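Local coordinates for protein xylulose kinase (Bifidobacterium adolescentis ATCC 15703, PDB 3I8B) that probably phosphorylates D-xylulose to D-xylulose 5-phosphate at the expense of ATP, as a magnesium-binding member of the FGGY carbohydrate kinase family, at residues A[78-86]-A[179-189]. Sequence-based numbering, arbitrary orientation.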
ATOM      1  N   VAL A  78      12.083   6.339  -8.085  1.00  7.03           N
ATOM      2  CA  VAL A  78      13.011   7.469  -8.140  1.00  9.28           C
ATOM      3  C   VAL A  78      14.403   6.993  -8.578  1.00  9.34           C
ATOM      4  O   VAL A  78      15.084   6.248  -7.855  1.00  6.04           O
ATOM      5  CB  VAL A  78      13.149   8.195  -6.777  1.00  8.22           C
ATOM      6  CG1 VAL A  78      14.106   9.399  -6.890  1.00  6.23           C
ATOM      7  CG2 VAL A  78      11.784   8.651  -6.259  1.00 10.27           C
ATOM      8  N   ILE A  79      14.837   7.427  -9.752  1.00  6.68           N
ATOM      9  CA  ILE A  79      16.176   7.059 -10.200  1.00  6.35           C
ATOM     10  C   ILE A  79      17.140   8.240 -10.198  1.00 10.12           C
ATOM     11  O   ILE A  79      16.821   9.332 -10.685  1.00  9.67           O
ATOM     12  CB  ILE A  79      16.183   6.314 -11.563  1.00  7.84           C
ATOM     13  CG1 ILE A  79      15.363   7.075 -12.610  1.00 10.33           C
ATOM     14  CG2 ILE A  79      15.649   4.906 -11.399  1.00  8.36           C
ATOM     15  CD1 ILE A  79      15.499   6.480 -14.050  1.00  7.13           C
ATOM     16  N   LEU A  80      18.327   7.990  -9.635  1.00  8.36           N
ATOM     17  CA  LEU A  80      19.362   8.992  -9.431  1.00  7.88           C
ATOM     18  C   LEU A  80      20.603   8.649 -10.226  1.00 11.24           C
ATOM     19  O   LEU A  80      20.957   7.459 -10.360  1.00  9.87           O
ATOM     20  CB  LEU A  80      19.747   9.043  -7.950  1.00  8.86           C
ATOM     21  CG  LEU A  80      18.608   9.232  -6.960  1.00  7.29           C
ATOM     22  CD1 LEU A  80      19.133   9.184  -5.528  1.00  6.61           C
ATOM     23  CD2 LEU A  80      17.931  10.567  -7.272  1.00  8.21           C
ATOM     24  N   ASP A  81      21.273   9.677 -10.744  1.00 10.66           N
ATOM     25  CA  ASP A  81      22.542   9.477 -11.435  1.00 10.96           C
ATOM     26  C   ASP A  81      23.734   9.495 -10.461  1.00 13.25           C
ATOM     27  O   ASP A  81      23.543   9.587  -9.248  1.00 11.54           O
ATOM     28  CB  ASP A  81      22.707  10.474 -12.600  1.00 12.61           C
ATOM     29  CG  ASP A  81      22.859  11.931 -12.145  1.00 15.21           C
ATOM     30  OD1 ASP A  81      23.100  12.208 -10.948  1.00 15.90           O
ATOM     31  OD2 ASP A  81      22.753  12.821 -13.018  1.00 22.46           O
ATOM     32  N   ASN A  82      24.950   9.392 -10.998  1.00 15.86           N
ATOM     33  CA  ASN A  82      26.193   9.444 -10.220  1.00 17.49           C
ATOM     34  C   ASN A  82      26.295  10.645  -9.299  1.00 17.03           C
ATOM     35  O   ASN A  82      27.019  10.610  -8.307  1.00 17.06           O
ATOM     36  CB  ASN A  82      27.407   9.518 -11.154  1.00 18.53           C
ATOM     37  CG  ASN A  82      27.758   8.198 -11.762  1.00 25.44           C
ATOM     38  OD1 ASN A  82      28.504   8.138 -12.745  1.00 31.44           O
ATOM     39  ND2 ASN A  82      27.232   7.121 -11.190  1.00 28.78           N
ATOM     40  N   GLN A  83      25.605  11.721  -9.662  1.00 14.10           N
ATOM     41  CA  GLN A  83      25.739  12.988  -8.964  1.00 15.24           C
ATOM     42  C   GLN A  83      24.572  13.259  -8.019  1.00 15.38           C
ATOM     43  O   GLN A  83      24.461  14.353  -7.476  1.00 14.62           O
ATOM     44  CB  GLN A  83      25.861  14.141  -9.972  1.00 17.25           C
ATOM     45  CG  GLN A  83      27.206  14.195 -10.686  1.00 19.98           C
ATOM     46  CD  GLN A  83      27.286  15.347 -11.672  1.00 30.53           C
ATOM     47  OE1 GLN A  83      26.777  16.439 -11.413  1.00 31.15           O
ATOM     48  NE2 GLN A  83      27.922  15.107 -12.811  1.00 31.33           N
ATOM     49  N   GLY A  84      23.713  12.268  -7.827  1.00 11.24           N
ATOM     50  CA  GLY A  84      22.546  12.422  -6.980  1.00 11.05           C
ATOM     51  C   GLY A  84      21.371  13.177  -7.604  1.00 12.40           C
ATOM     52  O   GLY A  84      20.389  13.466  -6.918  1.00  9.47           O
ATOM     53  N   ASN A  85      21.467  13.503  -8.895  1.00 12.37           N
ATOM     54  CA  ASN A  85      20.351  14.115  -9.619  1.00 13.88           C
ATOM     55  C   ASN A  85      19.264  13.115  -9.971  1.00 14.06           C
ATOM     56  O   ASN A  85      19.559  11.984 -10.363  1.00 10.32           O
ATOM     57  CB  ASN A  85      20.824  14.746 -10.936  1.00 16.90           C
ATOM     58  CG  ASN A  85      21.741  15.941 -10.723  1.00 16.96           C
ATOM     59  OD1 ASN A  85      22.898  15.914 -11.121  1.00 24.65           O
ATOM     60  ND2 ASN A  85      21.218  16.994 -10.118  1.00 18.84           N
ATOM     61  N   VAL A  86      18.005  13.535  -9.868  1.00 11.91           N
ATOM     62  CA  VAL A  86      16.911  12.715 -10.369  1.00  9.90           C
ATOM     63  C   VAL A  86      16.985  12.707 -11.889  1.00 10.41           C
ATOM     64  O   VAL A  86      16.992  13.759 -12.515  1.00 12.13           O
ATOM     65  CB  VAL A  86      15.536  13.239  -9.889  1.00 13.68           C
ATOM     66  CG1 VAL A  86      14.406  12.484 -10.581  1.00  8.33           C
ATOM     67  CG2 VAL A  86      15.427  13.103  -8.359  1.00  7.95           C
ATOM     68  N   GLY A 179      21.723  15.187  -1.393  1.00  8.86           N
ATOM     69  CA  GLY A 179      21.162  15.704  -2.630  1.00 11.06           C
ATOM     70  C   GLY A 179      22.206  15.885  -3.717  1.00 11.10           C
ATOM     71  O   GLY A 179      23.374  15.521  -3.531  1.00 13.41           O
ATOM     72  N   PRO A 180      21.797  16.455  -4.862  1.00 14.16           N
ATOM     73  CA  PRO A 180      22.681  16.598  -6.028  1.00 14.79           C
ATOM     74  C   PRO A 180      24.001  17.266  -5.699  1.00 14.25           C
ATOM     75  O   PRO A 180      24.035  18.251  -4.961  1.00 16.10           O
ATOM     76  CB  PRO A 180      21.863  17.477  -6.971  1.00 15.81           C
ATOM     77  CG  PRO A 180      20.454  17.153  -6.639  1.00 11.74           C
ATOM     78  CD  PRO A 180      20.422  16.906  -5.157  1.00 12.74           C
ATOM     79  N   VAL A 181      25.090  16.717  -6.221  1.00 15.40           N
ATOM     80  CA  VAL A 181      26.399  17.327  -6.028  1.00 17.75           C
ATOM     81  C   VAL A 181      27.034  17.638  -7.373  1.00 17.96           C
ATOM     82  O   VAL A 181      26.527  17.221  -8.412  1.00 19.34           O
ATOM     83  CB  VAL A 181      27.336  16.434  -5.199  1.00 17.34           C
ATOM     84  CG1 VAL A 181      26.748  16.206  -3.805  1.00 17.81           C
ATOM     85  CG2 VAL A 181      27.576  15.117  -5.910  1.00 16.40           C
ATOM     86  N   ALA A 182      28.134  18.380  -7.353  1.00 18.20           N
ATOM     87  CA  ALA A 182      28.838  18.711  -8.583  1.00 26.85           C
ATOM     88  C   ALA A 182      29.643  17.513  -9.058  1.00 26.65           C
ATOM     89  O   ALA A 182      29.872  16.565  -8.304  1.00 22.79           O
ATOM     90  CB  ALA A 182      29.742  19.914  -8.383  1.00 25.56           C
ATOM     91  N   GLU A 183      30.064  17.566 -10.317  1.00 28.53           N
ATOM     92  CA  GLU A 183      30.855  16.496 -10.910  1.00 30.73           C
ATOM     93  C   GLU A 183      32.100  16.229 -10.083  1.00 32.24           C
ATOM     94  O   GLU A 183      32.807  17.158  -9.691  1.00 26.93           O
ATOM     95  CB  GLU A 183      31.247  16.852 -12.345  1.00 36.97           C
ATOM     96  CG  GLU A 183      32.397  16.027 -12.905  1.00 44.20           C
ATOM     97  CD  GLU A 183      32.707  16.353 -14.363  1.00 53.96           C
ATOM     98  OE1 GLU A 183      32.023  15.813 -15.260  1.00 52.12           O
ATOM     99  OE2 GLU A 183      33.645  17.144 -14.609  1.00 62.56           O
ATOM    100  N   GLY A 184      32.351  14.955  -9.805  1.00 32.57           N
ATOM    101  CA  GLY A 184      33.541  14.558  -9.081  1.00 30.63           C
ATOM    102  C   GLY A 184      33.413  14.756  -7.585  1.00 33.77           C
ATOM    103  O   GLY A 184      34.395  14.642  -6.859  1.00 31.85           O
ATOM    104  N   GLU A 185      32.208  15.079  -7.126  1.00 27.34           N
ATOM    105  CA  GLU A 185      31.941  15.144  -5.698  1.00 24.58           C
ATOM    106  C   GLU A 185      31.288  13.838  -5.248  1.00 21.12           C
ATOM    107  O   GLU A 185      30.739  13.094  -6.059  1.00 23.30           O
ATOM    108  CB  GLU A 185      31.035  16.342  -5.357  1.00 25.62           C
ATOM    109  CG  GLU A 185      31.605  17.713  -5.743  1.00 24.34           C
ATOM    110  CD  GLU A 185      30.990  18.879  -4.958  1.00 31.84           C
ATOM    111  OE1 GLU A 185      29.742  19.033  -4.945  1.00 26.73           O
ATOM    112  OE2 GLU A 185      31.769  19.658  -4.361  1.00 34.79           O
ATOM    113  N   ASP A 186      31.351  13.559  -3.953  1.00 20.08           N
ATOM    114  CA  ASP A 186      30.697  12.380  -3.403  1.00 22.29           C
ATOM    115  C   ASP A 186      29.208  12.662  -3.216  1.00 17.55           C
ATOM    116  O   ASP A 186      28.835  13.572  -2.471  1.00 17.29           O
ATOM    117  CB  ASP A 186      31.346  11.981  -2.069  1.00 18.52           C
ATOM    118  CG  ASP A 186      30.820  10.656  -1.531  1.00 22.30           C
ATOM    119  OD1 ASP A 186      29.934  10.036  -2.165  1.00 20.03           O
ATOM    120  OD2 ASP A 186      31.294  10.230  -0.464  1.00 25.29           O
ATOM    121  N   ALA A 187      28.364  11.892  -3.902  1.00 15.68           N
ATOM    122  CA  ALA A 187      26.910  12.019  -3.777  1.00 12.70           C
ATOM    123  C   ALA A 187      26.350  11.326  -2.514  1.00 15.04           C
ATOM    124  O   ALA A 187      25.205  11.559  -2.128  1.00 11.78           O
ATOM    125  CB  ALA A 187      26.211  11.472  -5.035  1.00 11.67           C
ATOM    126  N   HIS A 188      27.151  10.474  -1.885  1.00 10.94           N
ATOM    127  CA  HIS A 188      26.676   9.691  -0.740  1.00 13.53           C
ATOM    128  C   HIS A 188      25.381   8.923  -1.036  1.00 13.17           C
ATOM    129  O   HIS A 188      24.472   8.897  -0.203  1.00 10.19           O
ATOM    130  CB  HIS A 188      26.465  10.588   0.482  1.00 15.63           C
ATOM    131  CG  HIS A 188      27.737  11.140   1.043  1.00 16.25           C
ATOM    132  ND1 HIS A 188      28.159  12.430   0.806  1.00 18.62           N
ATOM    133  CD2 HIS A 188      28.700  10.563   1.804  1.00 19.41           C
ATOM    134  CE1 HIS A 188      29.316  12.633   1.413  1.00 21.24           C
ATOM    135  NE2 HIS A 188      29.664  11.515   2.028  1.00 23.86           N
ATOM    136  N   LEU A 189      25.286   8.307  -2.213  1.00  9.02           N
ATOM    137  CA  LEU A 189      24.113   7.494  -2.531  1.00 10.36           C
ATOM    138  C   LEU A 189      23.958   6.340  -1.534  1.00 11.96           C
ATOM    139  O   LEU A 189      22.840   5.917  -1.228  1.00  7.89           O
ATOM    140  CB  LEU A 189      24.173   6.963  -3.969  1.00 11.27           C
ATOM    141  CG  LEU A 189      24.065   8.028  -5.063  1.00 15.42           C
ATOM    142  CD1 LEU A 189      24.350   7.434  -6.446  1.00 11.98           C
ATOM    143  CD2 LEU A 189      22.685   8.721  -5.019  1.00  7.79           C
TER
HETATM  144  O   HOH W   1      29.636  12.623  -8.314  1.00 25.30           O
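Gln83 meets Val181 across the contact through its main chain: its carbonyl O accepts a nearly straight hydrogen bond from Val181 N at 2.7 Å and also lies 3.2 Å from Pro180 CA, a CA-H...O contact. The Gln83 side chain follows the 179-189 loop outward. CB and CG lie beside Val181 O, with CB 3.5 Å from it; the extended chain (chi2 -180°) then carries CD to the backbone N and CA of Glu183, and the amide end lies against the N, CA and CB of that residue. An alanine here, ending at CB, would probably leave the backbone of Ala182 and Glu183 without the cover of the amide end. Within 78-86, Asp81 OD1 accepts from Gln83 N, forming an Asx turn within the type I turn 81-84, and Asn85 N binds the same oxygen from the opposite face. Positive phi suits Gly84, where a side chain would press on Gly179 O and Pro180 CA. Deeper, Leu189 CD2 packs 3.6 Å from Leu80 CD1, near Trp170 and Trp173 of helix 167-175, while Ala187 CB rests against Asn82 O. The turn after strand 78-80 is thus joined to the loop leading into the magnesium site at Glu190 and Leu192 by the Val181-Gln83 hydrogen bond, carbon atoms laid against backbone carbonyls and the Leu80-Leu189 pair.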